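Local coordinates for development-specific protein S (Myxococcus xanthus, PDB 1NPS) that is induced during fruiting body formation and assembles on the surface of myxospores in the presence of calcium, its N-terminal domain, described here, binding two calcium ions, at residues 1-6 with 39-44; 46-51 with 61-66. All blocks are in the same frame, centred on the assembly; numbering follows the deposited sequence.

Contact 1 (1-6 with 39-44); sequences ANITVF and SSVKVP. With CA (calcium ion), chain B.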
loop_
_atom_site.group_PDB
_atom_site.type_symbol
_atom_site.label_atom_id
_atom_site.label_comp_id
_atom_site.label_asym_id
_atom_site.label_seq_id
_atom_site.Cartn_x
_atom_site.Cartn_y
_atom_site.Cartn_z
ATOM N N ALA A 1 10.896 -8.290 2.036
ATOM C CA ALA A 1 9.771 -9.254 2.153
ATOM C C ALA A 1 8.422 -8.562 2.001
ATOM O O ALA A 1 7.897 -8.454 0.895
ATOM C CB ALA A 1 9.841 -9.982 3.492
ATOM N N ASN A 2 7.877 -8.045 3.098
ATOM C CA ASN A 2 6.566 -7.402 3.028
ATOM C C ASN A 2 6.610 -5.926 3.326
ATOM O O ASN A 2 7.568 -5.429 3.907
ATOM C CB ASN A 2 5.585 -8.016 4.034
ATOM C CG ASN A 2 5.864 -9.464 4.317
ATOM O OD1 ASN A 2 5.948 -10.285 3.403
ATOM N ND2 ASN A 2 6.033 -9.788 5.595
ATOM N N ILE A 3 5.585 -5.231 2.848
ATOM C CA ILE A 3 5.416 -3.818 3.121
ATOM C C ILE A 3 4.359 -3.826 4.241
ATOM O O ILE A 3 3.600 -4.792 4.370
ATOM C CB ILE A 3 4.842 -3.039 1.893
ATOM C CG1 ILE A 3 3.453 -3.574 1.520
ATOM C CG2 ILE A 3 5.805 -3.112 0.694
ATOM C CD1 ILE A 3 2.550 -2.538 0.877
ATOM N N THR A 4 4.314 -2.778 5.054
ATOM C CA THR A 4 3.307 -2.707 6.107
ATOM C C THR A 4 2.533 -1.402 5.882
ATOM O O THR A 4 3.134 -0.339 5.715
ATOM C CB THR A 4 3.937 -2.746 7.524
ATOM O OG1 THR A 4 4.920 -3.791 7.582
ATOM C CG2 THR A 4 2.877 -3.048 8.555
ATOM N N VAL A 5 1.219 -1.520 5.724
ATOM C CA VAL A 5 0.356 -0.367 5.503
ATOM C C VAL A 5 -0.336 0.053 6.792
ATOM O O VAL A 5 -0.837 -0.794 7.540
ATOM C CB VAL A 5 -0.691 -0.660 4.399
ATOM C CG1 VAL A 5 0.021 -0.957 3.073
ATOM C CG2 VAL A 5 -1.584 -1.830 4.799
ATOM N N PHE A 6 -0.418 1.362 7.016
ATOM C CA PHE A 6 -1.019 1.907 8.236
ATOM C C PHE A 6 -2.257 2.754 7.965
ATOM O O PHE A 6 -2.368 3.395 6.908
ATOM C CB PHE A 6 0.014 2.747 9.002
ATOM C CG PHE A 6 1.183 1.954 9.511
ATOM C CD1 PHE A 6 2.276 1.695 8.688
ATOM C CD2 PHE A 6 1.178 1.439 10.809
ATOM C CE1 PHE A 6 3.351 0.936 9.145
ATOM C CE2 PHE A 6 2.239 0.687 11.272
ATOM C CZ PHE A 6 3.330 0.429 10.436
ATOM N N SER A 39 -2.723 5.471 4.999
ATOM C CA SER A 39 -2.172 6.813 5.161
ATOM C C SER A 39 -0.645 6.839 5.270
ATOM O O SER A 39 -0.015 7.890 5.140
ATOM C CB SER A 39 -2.834 7.500 6.359
ATOM O OG SER A 39 -4.258 7.404 6.276
ATOM N N SER A 40 -0.044 5.681 5.494
ATOM C CA SER A 40 1.417 5.592 5.563
ATOM C C SER A 40 1.856 4.153 5.306
ATOM O O SER A 40 1.069 3.214 5.483
ATOM C CB SER A 40 1.979 6.166 6.884
ATOM O OG SER A 40 1.635 5.415 8.032
ATOM N N VAL A 41 3.068 3.989 4.780
ATOM C CA VAL A 41 3.582 2.674 4.444
ATOM C C VAL A 41 5.072 2.526 4.719
ATOM O O VAL A 41 5.855 3.459 4.521
ATOM C CB VAL A 41 3.379 2.379 2.936
ATOM C CG1 VAL A 41 3.808 0.954 2.607
ATOM C CG2 VAL A 41 1.929 2.608 2.530
ATOM N N LYS A 42 5.453 1.342 5.185
ATOM C CA LYS A 42 6.850 1.023 5.437
ATOM C C LYS A 42 7.276 0.090 4.309
ATOM O O LYS A 42 6.537 -0.822 3.930
ATOM C CB LYS A 42 7.032 0.328 6.793
ATOM C CG LYS A 42 6.886 1.243 8.002
ATOM C CD LYS A 42 7.318 0.541 9.276
ATOM C CE LYS A 42 7.204 1.470 10.464
ATOM N NZ LYS A 42 7.599 0.814 11.736
ATOM N N VAL A 43 8.425 0.368 3.712
ATOM C CA VAL A 43 8.919 -0.463 2.632
ATOM C C VAL A 43 10.386 -0.803 2.890
ATOM O O VAL A 43 11.251 0.056 2.765
ATOM C CB VAL A 43 8.769 0.259 1.258
ATOM C CG1 VAL A 43 9.123 -0.678 0.106
ATOM C CG2 VAL A 43 7.358 0.793 1.095
ATOM N N PRO A 44 10.674 -2.056 3.289
ATOM C CA PRO A 44 12.048 -2.476 3.556
ATOM C C PRO A 44 12.749 -2.808 2.243
ATOM O O PRO A 44 12.101 -2.889 1.191
ATOM C CB PRO A 44 11.847 -3.739 4.395
ATOM C CG PRO A 44 10.660 -4.352 3.761
ATOM C CD PRO A 44 9.733 -3.156 3.577
HETATM CA CA CA B . -5.881 6.710 6.679
HETATM O O HOH W 1 -7.213 6.705 7.534
#
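Ser-39 and Ser-40 both face Phe-6 across the strand pair, a classic beta bulge at the calcium end of the antiparallel ladder. Phe-6 N donates a hydrogen bond to Ser-40 O, and Ser-39 N one to Phe-6 O, each 2.8 Å long. Next to this bond Ser-39 OG binds the calcium together with Tyr-7 O, Thr-37 O and Asn-76 OD1. Ser-40 OG comes within 3.3 Å of Phe-6 CB and is hydrogen-bonded to Asn-8 and Phe-11. The setting is the first Greek key motif of the beta/gamma-crystallin domain, where strand 3-6 runs between strands 15-18 and 40-42. Farther along the ladder Thr-4 and Lys-42 form a hydrogen-bonded pair, exchanging two backbone bonds. With CG anti to its carbonyl carbon (chi1 -64°), the Phe-6 ring has Ser-40 O at its edge, and the extended Lys-42 chain crosses it obliquely, CG 3.7 Å from Phe-6 CE1. An alanine in place of Phe-6 would probably leave the Lys-42 methylenes without CE1 and CZ of the ring beside them, and freer to turn. On the face opposite Phe-6 and Lys-42, Val-5 CG1 lies 4.1 Å from Val-41 CG2, side by side, and Ile-3 CD1 reaches Val-41 CG1.

Contact 2 (46-51 with 61-66); sequences GVKAIL and QIEVVA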
loop_
_atom_site.group_PDB
_atom_site.type_symbol
_atom_site.label_atom_id
_atom_site.label_comp_id
_atom_site.label_asym_id
_atom_site.label_seq_id
_atom_site.Cartn_x
_atom_site.Cartn_y
_atom_site.Cartn_z
ATOM N N GLY A 46 14.560 -4.655 -0.920
ATOM C CA GLY A 46 14.130 -5.826 -1.663
ATOM C C GLY A 46 12.716 -5.847 -2.215
ATOM O O GLY A 46 12.394 -6.750 -2.977
ATOM N N VAL A 47 11.865 -4.903 -1.799
ATOM C CA VAL A 47 10.470 -4.797 -2.281
ATOM C C VAL A 47 10.017 -3.350 -2.510
ATOM O O VAL A 47 10.559 -2.416 -1.940
ATOM C CB VAL A 47 9.414 -5.430 -1.318
ATOM C CG1 VAL A 47 9.466 -6.945 -1.372
ATOM C CG2 VAL A 47 9.584 -4.905 0.099
ATOM N N LYS A 48 8.981 -3.197 -3.328
ATOM C CA LYS A 48 8.392 -1.894 -3.631
ATOM C C LYS A 48 6.896 -2.115 -3.867
ATOM O O LYS A 48 6.448 -3.249 -4.077
ATOM C CB LYS A 48 9.028 -1.256 -4.872
ATOM C CG LYS A 48 8.641 -1.906 -6.186
ATOM C CD LYS A 48 9.004 -0.994 -7.340
ATOM C CE LYS A 48 8.490 -1.523 -8.664
ATOM N NZ LYS A 48 8.877 -0.624 -9.788
ATOM N N ALA A 49 6.130 -1.035 -3.810
ATOM C CA ALA A 49 4.689 -1.095 -3.998
ATOM C C ALA A 49 4.204 0.012 -4.914
ATOM O O ALA A 49 4.785 1.097 -4.979
ATOM C CB ALA A 49 3.971 -0.971 -2.641
ATOM N N ILE A 50 3.135 -0.283 -5.632
ATOM C CA ILE A 50 2.498 0.702 -6.497
ATOM C C ILE A 50 1.085 0.809 -5.929
ATOM O O ILE A 50 0.363 -0.193 -5.874
ATOM C CB ILE A 50 2.430 0.271 -7.977
ATOM C CG1 ILE A 50 3.827 -0.087 -8.486
ATOM C CG2 ILE A 50 1.868 1.434 -8.811
ATOM C CD1 ILE A 50 3.873 -0.715 -9.877
ATOM N N LEU A 51 0.740 1.983 -5.409
ATOM C CA LEU A 51 -0.581 2.214 -4.832
ATOM C C LEU A 51 -1.445 2.903 -5.898
ATOM O O LEU A 51 -0.998 3.844 -6.552
ATOM C CB LEU A 51 -0.459 3.077 -3.574
ATOM C CG LEU A 51 0.685 2.727 -2.618
ATOM C CD1 LEU A 51 0.609 3.635 -1.405
ATOM C CD2 LEU A 51 0.637 1.270 -2.203
ATOM N N GLN A 61 -1.498 7.071 -9.352
ATOM C CA GLN A 61 -0.774 6.105 -8.539
ATOM C C GLN A 61 0.519 6.682 -7.989
ATOM O O GLN A 61 0.955 7.756 -8.388
ATOM C CB GLN A 61 -0.437 4.880 -9.397
ATOM C CG GLN A 61 0.373 5.235 -10.644
ATOM C CD GLN A 61 0.767 4.036 -11.488
ATOM O OE1 GLN A 61 -0.064 3.428 -12.155
ATOM N NE2 GLN A 61 2.043 3.710 -11.478
ATOM N N ILE A 62 1.133 5.957 -7.068
ATOM C CA ILE A 62 2.403 6.376 -6.497
ATOM C C ILE A 62 3.245 5.139 -6.235
ATOM O O ILE A 62 2.735 4.127 -5.748
ATOM C CB ILE A 62 2.226 7.180 -5.183
ATOM C CG1 ILE A 62 3.604 7.547 -4.620
ATOM C CG2 ILE A 62 1.398 6.395 -4.152
ATOM C CD1 ILE A 62 3.569 8.040 -3.184
ATOM N N GLU A 63 4.506 5.192 -6.648
ATOM C CA GLU A 63 5.426 4.078 -6.414
ATOM C C GLU A 63 6.277 4.362 -5.168
ATOM O O GLU A 63 6.904 5.419 -5.057
ATOM C CB GLU A 63 6.324 3.862 -7.627
ATOM C CG GLU A 63 7.434 2.861 -7.394
ATOM C CD GLU A 63 8.438 2.867 -8.521
ATOM O OE1 GLU A 63 9.406 3.658 -8.448
ATOM O OE2 GLU A 63 8.255 2.098 -9.486
ATOM N N VAL A 64 6.195 3.471 -4.184
ATOM C CA VAL A 64 6.965 3.629 -2.952
ATOM C C VAL A 64 8.117 2.630 -2.915
ATOM O O VAL A 64 7.918 1.424 -3.105
ATOM C CB VAL A 64 6.081 3.469 -1.679
ATOM C CG1 VAL A 64 5.095 4.613 -1.581
ATOM C CG2 VAL A 64 5.335 2.135 -1.702
ATOM N N VAL A 65 9.322 3.127 -2.678
ATOM C CA VAL A 65 10.484 2.254 -2.637
ATOM C C VAL A 65 11.203 2.319 -1.298
ATOM O O VAL A 65 12.237 1.702 -1.121
ATOM C CB VAL A 65 11.461 2.589 -3.772
ATOM C CG1 VAL A 65 10.750 2.409 -5.102
ATOM C CG2 VAL A 65 12.004 4.011 -3.611
ATOM N N ALA A 66 10.612 3.059 -0.367
ATOM C CA ALA A 66 11.137 3.255 0.968
ATOM C C ALA A 66 10.002 3.770 1.845
ATOM O O ALA A 66 8.919 4.124 1.345
ATOM C CB ALA A 66 12.279 4.258 0.946
HETATM O O HOH W 2 12.990 -0.611 -2.758
#
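Lys-48 CG sits between its own backbone N and carbonyl carbon (chi1 72°), Glu-63 CG lies anti to its backbone N (chi1 172°), and both chains run extended from there until their charged ends meet. The two side chains cross at a slant, closing a salt bridge of 2.8 Å between Lys-48 NZ and Glu-63 OE2. The ammonium comes from above the carboxylate, 49° out of its plane. The bridge is diagonal, since the backbone partner of Glu-63 is Ile-50 and that of Val-65 is Lys-48. On the same face Ile-50 CG2 lies beside the amide of Gln-61, with NE2 3.5 Å away.

The opposite face is apolar. Ala-49 CB meets Val-64 CG2 at 3.5 Å, and Leu-51 and Ile-62 lie side by side, Leu-51 CB 3.8 Å from Ile-62 CG2. Ile-81 and Val-78 also touch Leu-51, continuing this layer inward. Between the faces, paired backbone bonds join Ala-49 to Val-64 and Leu-51 to Ile-62; Val-64 N reaches Ala-49 O over 2.9 Å. Past the last rung a water takes over, donating to Val-47 O at 3.1 Å and to Val-65 O at 2.9 Å.

Strand 47-52 is paired on its other edge with strand 80-85, through backbone hydrogen bonds of Lys-48 with Ile-84 and of Ile-50 with Arg-82, and strand 61-64 is outermost in this sheet. Successive in the chain and antiparallel, strands 47-52 and 61-64 form the beta hairpin that begins the second Greek key motif of a beta/gamma-crystallin domain.

In the fold
The two contacts illustrate how one kind of antiparallel pairing serves two neighbouring sheets of a Greek key domain. Contact 1 joins strands distant in sequence within the first motif, and contact 2 joins the successive strands of a hairpin in the second; each is partly buried. They share no strand and lie in series, strand 40-42 being followed directly by strand 47-52. Contact 1 has the larger share of buried residues, and its end carries a serine hydroxyl bound to calcium. Contact 2 has a more exposed face, where opposite charges pair. Their centres lie about 9 Å apart: Val-43, just past strand 40-42, packs on the hairpin, its CG2 3.7 Å from Val-64 CG2.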